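Local coordinates for beta-L-arabinobiosidase (Bacteroides thetaiotaomicron, PDB 5MQR), which is a glycoside hydrolase of pectin breakdown by gut bacteria, probably cleaving arabinofuranosidic linkages, with sialidase activity also tentatively assigned, at residues L864-T867 / F872-M875; S808-R813 / Y817-I822; P239-Q244 / E377-P382. All blocks are in the same frame, centred on the assembly; numbering follows the deposited sequence.

Interaction 1: L864-T867 / F872-M875; sequences LWNT and FETM
Trp865 and Phe872 form the apolar centre of a small two-stranded β-hairpin (865-866 with 871-872) that comes straight after a long helix in the helical, MGH1-like glycoside hydrolase domain. Their rings make a T-shaped pair, with planes at 66° and centroids 4.8 Å apart. The indole edge points at the phenyl face: CE3 of Trp865 sits over the centre of the Phe872 ring, 3.5 Å above its plane. The tryptophan reaches this place with CG anti to the backbone N (chi1 -175°). Tyr903 extends the aromatic cluster, meeting Trp865 edge-to-face and Phe872 at a shallow interplanar angle.

On the flank, Leu864 and Met875, a selenomethionine, meet tightly, with CD2 of Leu864 3.5 Å from CB of Met875. The backbones pair here in antiparallel fashion, Trp865 and Phe872 being a non-hydrogen-bonded pair, and the strands are joined next to it by Glu873 N donating to Leu864 O over 2.9 Å. The same carbonyl oxygen receives a CA-H...O contact from Phe872 CA at 3.5 Å.

Beyond this bond lies the buried polar edge, where the carboxylate of Glu873 approaches the amide of Asn866 with the two planes 50° apart. Both side chains find their strongest partner in His869, in the turn of the hairpin. Asn866 OD1 accepts from the backbone N of His869 and Glu873 OE2 is hydrogen-bonded to its ND1, while Asn866 ND2 is hydrogen-bonded to Asn882 OD1.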
loop_
_atom_site.group_PDB
_atom_site.type_symbol
_atom_site.label_atom_id
_atom_site.label_comp_id
_atom_site.label_asym_id
_atom_site.label_seq_id
_atom_site.Cartn_x
_atom_site.Cartn_y
_atom_site.Cartn_z
ATOM N N LEU A 864 -34.359 24.463 27.200
ATOM C CA LEU A 864 -32.955 24.914 27.296
ATOM C C LEU A 864 -32.471 25.725 26.103
ATOM O O LEU A 864 -31.480 26.448 26.209
ATOM C CB LEU A 864 -32.020 23.746 27.585
ATOM C CG LEU A 864 -32.350 22.976 28.871
ATOM C CD1 LEU A 864 -31.264 21.940 29.119
ATOM C CD2 LEU A 864 -32.507 23.880 30.085
ATOM N N TRP A 865 -33.181 25.628 24.981
ATOM C CA TRP A 865 -32.924 26.473 23.831
ATOM C C TRP A 865 -33.317 27.907 24.181
ATOM O O TRP A 865 -34.491 28.195 24.422
ATOM C CB TRP A 865 -33.715 25.999 22.623
ATOM C CG TRP A 865 -33.404 26.773 21.376
ATOM C CD1 TRP A 865 -34.249 27.598 20.675
ATOM C CD2 TRP A 865 -32.149 26.817 20.697
ATOM N NE1 TRP A 865 -33.595 28.135 19.592
ATOM C CE2 TRP A 865 -32.305 27.682 19.585
ATOM C CE3 TRP A 865 -30.905 26.215 20.920
ATOM C CZ2 TRP A 865 -31.262 27.943 18.691
ATOM C CZ3 TRP A 865 -29.866 26.473 20.024
ATOM C CH2 TRP A 865 -30.052 27.328 18.927
ATOM N N ASN A 866 -32.324 28.789 24.239
ATOM C CA ASN A 866 -32.541 30.222 24.518
ATOM C C ASN A 866 -32.787 30.866 23.169
ATOM O O ASN A 866 -31.897 30.860 22.328
ATOM C CB ASN A 866 -31.291 30.801 25.205
ATOM C CG ASN A 866 -31.391 32.279 25.494
ATOM O OD1 ASN A 866 -31.810 33.064 24.648
ATOM N ND2 ASN A 866 -30.965 32.671 26.683
ATOM N N THR A 867 -33.992 31.392 22.953
ATOM C CA THR A 867 -34.385 31.929 21.640
ATOM C C THR A 867 -33.824 33.332 21.353
ATOM O O THR A 867 -33.748 33.716 20.191
ATOM C CB THR A 867 -35.927 31.955 21.456
ATOM O OG1 THR A 867 -36.519 32.566 22.595
ATOM C CG2 THR A 867 -36.497 30.538 21.295
ATOM N N PHE A 872 -28.189 26.644 23.203
ATOM C CA PHE A 872 -28.616 25.857 24.350
ATOM C C PHE A 872 -27.879 26.338 25.568
ATOM O O PHE A 872 -26.659 26.417 25.557
ATOM C CB PHE A 872 -28.330 24.369 24.164
ATOM C CG PHE A 872 -29.222 23.707 23.166
ATOM C CD1 PHE A 872 -30.539 23.441 23.479
ATOM C CD2 PHE A 872 -28.738 23.333 21.910
ATOM C CE1 PHE A 872 -31.367 22.828 22.559
ATOM C CE2 PHE A 872 -29.563 22.700 20.990
ATOM C CZ PHE A 872 -30.882 22.450 21.318
ATOM N N GLU A 873 -28.627 26.652 26.615
ATOM C CA GLU A 873 -28.069 27.266 27.809
ATOM C C GLU A 873 -28.753 26.746 29.073
ATOM O O GLU A 873 -29.875 26.229 29.034
ATOM C CB GLU A 873 -28.210 28.789 27.729
ATOM C CG GLU A 873 -27.457 29.424 26.564
ATOM C CD GLU A 873 -27.586 30.944 26.506
ATOM O OE1 GLU A 873 -28.163 31.541 27.434
ATOM O OE2 GLU A 873 -27.087 31.549 25.519
ATOM N N THR A 874 -28.036 26.898 30.181
ATOM C CA THR A 874 -28.500 26.541 31.506
ATOM C C THR A 874 -29.749 27.333 31.838
ATOM O O THR A 874 -29.855 28.507 31.491
ATOM C CB THR A 874 -27.435 26.880 32.554
ATOM O OG1 THR A 874 -26.266 26.090 32.316
ATOM C CG2 THR A 874 -27.942 26.612 33.963
HETATM N N MSE A 875 -30.704 26.670 32.463
HETATM C CA MSE A 875 -31.940 27.329 32.878
HETATM C C MSE A 875 -31.781 27.460 34.373
HETATM O O MSE A 875 -31.649 26.461 35.087
HETATM C CB MSE A 875 -33.081 26.478 32.303
HETATM C CG MSE A 875 -34.512 26.984 32.447
HETATM SE SE MSE A 875 -34.805 28.820 31.746
HETATM C CE MSE A 875 -34.449 28.753 29.848
#

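Interaction 2: S808-R813 / Y817-I822; sequences SISGGR and YARPTI
Arg819 reaches across to the 808-812 turn with a single guanidinium nitrogen, NH1, which makes two weak hydrogen bonds: to Ser808 OG at 3.2 Å and to Gly811 O at 3.4 Å. A bend at chi3 (60°) turns the end of the arginine toward the turn, and its NE is held by a salt bridge to Asp803. Ser810 OG lies 3.2 Å from Arg819 NH1, but at an angle too poor for a bond; this hydroxyl is satisfied instead by Glu885 and Thr874.

Ser808 OG has three partners. Besides NH1 of Arg819, Ser808 OG accepts the backbone N of Gly811 at 2.8 Å, and it is hydrogen-bonded to Asp800 as well. Replacing this serine by an alanine is likely to leave the Gly811 amide and Asp800 each short of a partner and to take from Arg819 one of its two weak bonds to the turn.

Tyr817 packs under the turn, with Ser810 O at the edge of its ring, 3.4 Å from CE2; that oxygen accepts from Arg876 NE. A water accepts from Tyr817 N at 3.3 Å and lies near Gly811 O. At Gly812 a β-carbon would collide with the preceding carbonyl oxygen.

The bond from Ser808 OG to the amide three residues on is an ST motif, here facing the arginine at the N-cap position of helix 820-839.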
loop_
_atom_site.group_PDB
_atom_site.type_symbol
_atom_site.label_atom_id
_atom_site.label_comp_id
_atom_site.label_asym_id
_atom_site.label_seq_id
_atom_site.Cartn_x
_atom_site.Cartn_y
_atom_site.Cartn_z
ATOM N N SER A 808 -18.329 28.029 36.880
ATOM C CA SER A 808 -18.891 28.352 35.586
ATOM C C SER A 808 -19.689 29.645 35.743
ATOM O O SER A 808 -20.091 29.990 36.847
ATOM C CB SER A 808 -19.791 27.221 35.080
ATOM O OG SER A 808 -21.027 27.161 35.776
ATOM N N ILE A 809 -19.912 30.342 34.632
ATOM C CA ILE A 809 -20.737 31.541 34.621
ATOM C C ILE A 809 -22.199 31.176 34.900
ATOM O O ILE A 809 -22.805 31.738 35.828
ATOM C CB ILE A 809 -20.617 32.326 33.298
ATOM C CG1 ILE A 809 -19.174 32.850 33.146
ATOM C CG2 ILE A 809 -21.608 33.498 33.266
ATOM C CD1 ILE A 809 -18.835 33.434 31.784
ATOM N N SER A 810 -22.768 30.233 34.139
ATOM C CA SER A 810 -24.199 29.920 34.325
ATOM C C SER A 810 -24.417 29.348 35.722
ATOM O O SER A 810 -25.431 29.580 36.362
ATOM C CB SER A 810 -24.741 28.971 33.257
ATOM O OG SER A 810 -24.183 27.679 33.355
ATOM N N GLY A 811 -23.436 28.585 36.168
ATOM C CA GLY A 811 -23.223 28.396 37.552
ATOM C C GLY A 811 -23.955 27.244 38.170
ATOM O O GLY A 811 -24.701 26.482 37.518
ATOM N N GLY A 812 -23.602 27.104 39.443
ATOM C CA GLY A 812 -24.393 26.469 40.396
ATOM C C GLY A 812 -23.711 25.762 41.526
ATOM O O GLY A 812 -24.012 24.604 41.687
ATOM N N ARG A 813 -22.841 26.393 42.329
ATOM C CA ARG A 813 -22.388 25.721 43.580
ATOM C C ARG A 813 -23.602 25.635 44.492
ATOM O O ARG A 813 -24.184 26.665 44.825
ATOM C CB ARG A 813 -21.227 26.420 44.304
ATOM C CG ARG A 813 -20.852 25.763 45.657
ATOM C CD ARG A 813 -19.558 26.256 46.333
ATOM N NE ARG A 813 -18.366 25.661 45.702
ATOM C CZ ARG A 813 -17.666 26.198 44.685
ATOM N NH1 ARG A 813 -16.621 25.545 44.167
ATOM N NH2 ARG A 813 -17.986 27.392 44.175
ATOM N N TYR A 817 -29.803 24.078 39.068
ATOM C CA TYR A 817 -30.099 24.599 37.761
ATOM C C TYR A 817 -30.148 23.453 36.739
ATOM O O TYR A 817 -29.406 22.466 36.839
ATOM C CB TYR A 817 -29.062 25.638 37.342
ATOM C CG TYR A 817 -28.956 26.900 38.185
ATOM C CD1 TYR A 817 -29.988 27.314 39.049
ATOM C CD2 TYR A 817 -27.830 27.716 38.080
ATOM C CE1 TYR A 817 -29.873 28.487 39.789
ATOM C CE2 TYR A 817 -27.711 28.885 38.817
ATOM C CZ TYR A 817 -28.740 29.262 39.666
ATOM O OH TYR A 817 -28.616 30.391 40.403
ATOM N N ALA A 818 -31.014 23.622 35.747
ATOM C CA ALA A 818 -31.136 22.679 34.658
ATOM C C ALA A 818 -30.069 22.990 33.608
ATOM O O ALA A 818 -30.273 23.784 32.704
ATOM C CB ALA A 818 -32.534 22.719 34.065
ATOM N N ARG A 819 -28.929 22.324 33.746
ATOM C CA ARG A 819 -27.778 22.514 32.873
ATOM C C ARG A 819 -27.827 21.543 31.676
ATOM O O ARG A 819 -28.252 20.391 31.850
ATOM C CB ARG A 819 -26.509 22.321 33.687
ATOM C CG ARG A 819 -26.262 23.442 34.681
ATOM C CD ARG A 819 -25.196 23.081 35.708
ATOM N NE ARG A 819 -23.907 22.793 35.086
ATOM C CZ ARG A 819 -22.996 23.687 34.679
ATOM N NH1 ARG A 819 -23.189 24.994 34.811
ATOM N NH2 ARG A 819 -21.854 23.251 34.139
ATOM N N PRO A 820 -27.407 21.991 30.461
ATOM C CA PRO A 820 -27.458 21.050 29.321
ATOM C C PRO A 820 -26.447 19.924 29.385
ATOM O O PRO A 820 -26.527 19.030 28.556
ATOM C CB PRO A 820 -27.191 21.940 28.098
ATOM C CG PRO A 820 -26.482 23.119 28.647
ATOM C CD PRO A 820 -27.122 23.352 29.990
ATOM N N THR A 821 -25.506 19.980 30.335
ATOM C CA THR A 821 -24.678 18.831 30.693
ATOM C C THR A 821 -25.519 17.609 31.061
ATOM O O THR A 821 -25.656 16.673 30.256
ATOM C CB THR A 821 -23.765 19.135 31.891
ATOM O OG1 THR A 821 -24.544 19.755 32.928
ATOM C CG2 THR A 821 -22.607 20.043 31.479
ATOM N N ILE A 822 -26.084 17.623 32.268
ATOM C CA ILE A 822 -26.739 16.425 32.820
ATOM C C ILE A 822 -27.978 16.028 32.010
ATOM O O ILE A 822 -28.242 14.847 31.844
ATOM C CB ILE A 822 -27.044 16.532 34.339
ATOM C CG1 ILE A 822 -27.675 15.226 34.842
ATOM C CG2 ILE A 822 -27.971 17.692 34.646
ATOM C CD1 ILE A 822 -27.587 15.003 36.341
HETATM O O HOH W 1 -26.554 24.338 39.081
#

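Interaction 3: P239-Q244 / E377-P382; sequences PLYMMQ and EGNGVP
Tyr241 and Asn379 approach from opposite directions and meet by direct hydrogen bonding, the hydroxyl of the tyrosine against the amide of the asparagine. ND2 of Asn379 donates to Tyr241 OH over 2.9 Å, a bent bond with an N-H...O angle of 132°, and the oxygen is tilted 31° out of the amide plane. Tyr241 sends its ring out from helix 239-242 with CG beside the backbone N (chi1 -79°), which carries the hydroxyl to the 377-382 loop.

Water-mediated bonding reinforces this link. One water lies in the plane of the tyrosine ring, at its edge, 2.6 Å from Tyr241 OH, and is also within hydrogen-bonding range of Glu377 O at 2.9 Å and Asn379 OD1 at 3.2 Å.

Further polar bonds fix the two groups from outside. Asn379 OD1 accepts from the backbone N of Val157, and both Asn379 ND2 and Tyr241 OH make weak hydrogen bonds to Phe155 O. A bond within 239-244, from Gln244 NE2 almost straight to Leu240 O at 3.0 Å, stays apart from this pair.

Apolar packing is left to neighbours: the Tyr241 ring meets Tyr156 edge-to-face and touches Val153 and Ile235. A bound calcium ion lies about 5 Å from the Asn379 side chain. The contact joins two parts of the β-propeller region through a small, buried, polar junction that depends on directional bonds and a water rather than on extensive apolar burial.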
loop_
_atom_site.group_PDB
_atom_site.type_symbol
_atom_site.label_atom_id
_atom_site.label_comp_id
_atom_site.label_asym_id
_atom_site.label_seq_id
_atom_site.Cartn_x
_atom_site.Cartn_y
_atom_site.Cartn_z
ATOM N N PRO A 239 7.853 12.871 -35.264
ATOM C CA PRO A 239 9.248 12.970 -34.813
ATOM C C PRO A 239 9.647 11.960 -33.759
ATOM O O PRO A 239 10.800 11.563 -33.746
ATOM C CB PRO A 239 9.339 14.390 -34.242
ATOM C CG PRO A 239 7.934 14.719 -33.844
ATOM C CD PRO A 239 7.076 14.074 -34.899
ATOM N N LEU A 240 8.708 11.517 -32.926
ATOM C CA LEU A 240 8.985 10.463 -31.956
ATOM C C LEU A 240 9.422 9.137 -32.611
ATOM O O LEU A 240 10.186 8.374 -32.021
ATOM C CB LEU A 240 7.790 10.213 -31.036
ATOM C CG LEU A 240 7.309 11.409 -30.220
ATOM C CD1 LEU A 240 6.204 10.938 -29.302
ATOM C CD2 LEU A 240 8.443 12.044 -29.424
ATOM N N TYR A 241 8.919 8.871 -33.810
ATOM C CA TYR A 241 9.336 7.712 -34.586
ATOM C C TYR A 241 10.662 7.966 -35.313
ATOM O O TYR A 241 11.491 7.061 -35.394
ATOM C CB TYR A 241 8.203 7.246 -35.533
ATOM C CG TYR A 241 7.174 6.448 -34.763
ATOM C CD1 TYR A 241 6.268 7.072 -33.896
ATOM C CD2 TYR A 241 7.166 5.061 -34.825
ATOM C CE1 TYR A 241 5.349 6.327 -33.160
ATOM C CE2 TYR A 241 6.263 4.311 -34.101
ATOM C CZ TYR A 241 5.355 4.940 -33.268
ATOM O OH TYR A 241 4.482 4.153 -32.540
HETATM N N MSE A 242 10.901 9.188 -35.793
HETATM C CA MSE A 242 12.196 9.505 -36.445
HETATM C C MSE A 242 13.351 9.425 -35.451
HETATM O O MSE A 242 14.443 8.956 -35.805
HETATM C CB MSE A 242 12.166 10.844 -37.158
HETATM C CG MSE A 242 11.088 10.939 -38.229
HETATM SE SE MSE A 242 11.333 9.567 -39.595
HETATM C CE MSE A 242 10.107 8.198 -38.894
HETATM N N MSE A 243 13.105 9.786 -34.190
HETATM C CA MSE A 243 14.096 9.627 -33.121
HETATM C C MSE A 243 14.545 8.204 -32.916
HETATM O O MSE A 243 15.629 7.968 -32.372
HETATM C CB MSE A 243 13.558 10.107 -31.779
HETATM C CG MSE A 243 13.334 11.617 -31.729
HETATM SE SE MSE A 243 14.999 12.645 -31.954
HETATM C CE MSE A 243 15.618 12.349 -30.105
ATOM N N GLN A 244 13.720 7.244 -33.331
ATOM C CA GLN A 244 14.025 5.822 -33.176
ATOM C C GLN A 244 14.565 5.198 -34.439
ATOM O O GLN A 244 14.679 3.988 -34.515
ATOM C CB GLN A 244 12.779 5.066 -32.708
ATOM C CG GLN A 244 12.212 5.595 -31.403
ATOM C CD GLN A 244 10.939 4.886 -30.986
ATOM O OE1 GLN A 244 10.962 3.706 -30.619
ATOM N NE2 GLN A 244 9.809 5.599 -31.062
ATOM N N GLU A 377 3.488 4.743 -26.394
ATOM C CA GLU A 377 2.240 5.477 -26.230
ATOM C C GLU A 377 1.530 5.548 -27.568
ATOM O O GLU A 377 2.143 5.937 -28.579
ATOM C CB GLU A 377 2.502 6.909 -25.728
ATOM C CG GLU A 377 3.068 6.935 -24.328
ATOM C CD GLU A 377 3.247 8.317 -23.746
ATOM O OE1 GLU A 377 3.185 9.333 -24.500
ATOM O OE2 GLU A 377 3.469 8.358 -22.517
ATOM N N GLY A 378 0.252 5.191 -27.563
ATOM C CA GLY A 378 -0.558 5.153 -28.776
ATOM C C GLY A 378 -0.615 3.789 -29.455
ATOM O O GLY A 378 -1.453 3.595 -30.347
ATOM N N ASN A 379 0.238 2.843 -29.034
ATOM C CA ASN A 379 0.251 1.508 -29.612
ATOM C C ASN A 379 -0.440 0.461 -28.744
ATOM O O ASN A 379 -0.105 -0.711 -28.829
ATOM C CB ASN A 379 1.698 1.088 -29.924
ATOM C CG ASN A 379 2.270 1.804 -31.139
ATOM O OD1 ASN A 379 1.570 2.498 -31.862
ATOM N ND2 ASN A 379 3.567 1.634 -31.353
ATOM N N GLY A 380 -1.379 0.902 -27.908
ATOM C CA GLY A 380 -2.302 0.033 -27.200
ATOM C C GLY A 380 -2.100 -0.059 -25.711
ATOM O O GLY A 380 -0.980 0.046 -25.217
ATOM N N VAL A 381 -3.194 -0.295 -25.004
ATOM C CA VAL A 381 -3.185 -0.477 -23.554
ATOM C C VAL A 381 -3.742 -1.862 -23.247
ATOM O O VAL A 381 -4.920 -2.116 -23.469
ATOM C CB VAL A 381 -4.066 0.583 -22.843
ATOM C CG1 VAL A 381 -4.166 0.302 -21.351
ATOM C CG2 VAL A 381 -3.546 2.001 -23.131
ATOM N N PRO A 382 -2.905 -2.764 -22.730
ATOM C CA PRO A 382 -3.452 -4.075 -22.457
ATOM C C PRO A 382 -4.614 -4.015 -21.468
ATOM O O PRO A 382 -4.549 -3.280 -20.475
ATOM C CB PRO A 382 -2.260 -4.837 -21.886
ATOM C CG PRO A 382 -1.093 -4.198 -22.540
ATOM C CD PRO A 382 -1.444 -2.738 -22.559
HETATM O O HOH W 2 2.561 5.536 -31.385
#

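Reading from the N terminus, interaction 3 comes first and closes a long loop: 132 residues, including the four-stranded sheets 266-300 and 311-350, lie between helix 239-242 and the 377-382 loop in the propeller region. Far along the chain, interaction 2 closes a turn of three intervening residues just before helix 820-839. Interaction 1 then closes a hairpin after helix 843-864. The three are in series; none nests or crosses. Interactions 1 and 2 touch, Met875 N lying 2.9 Å from Ala818 O, a probable hydrogen bond, so hairpin and helix start are joined. Interaction 3 is remote, its nearest atoms about 54 Å from interaction 1.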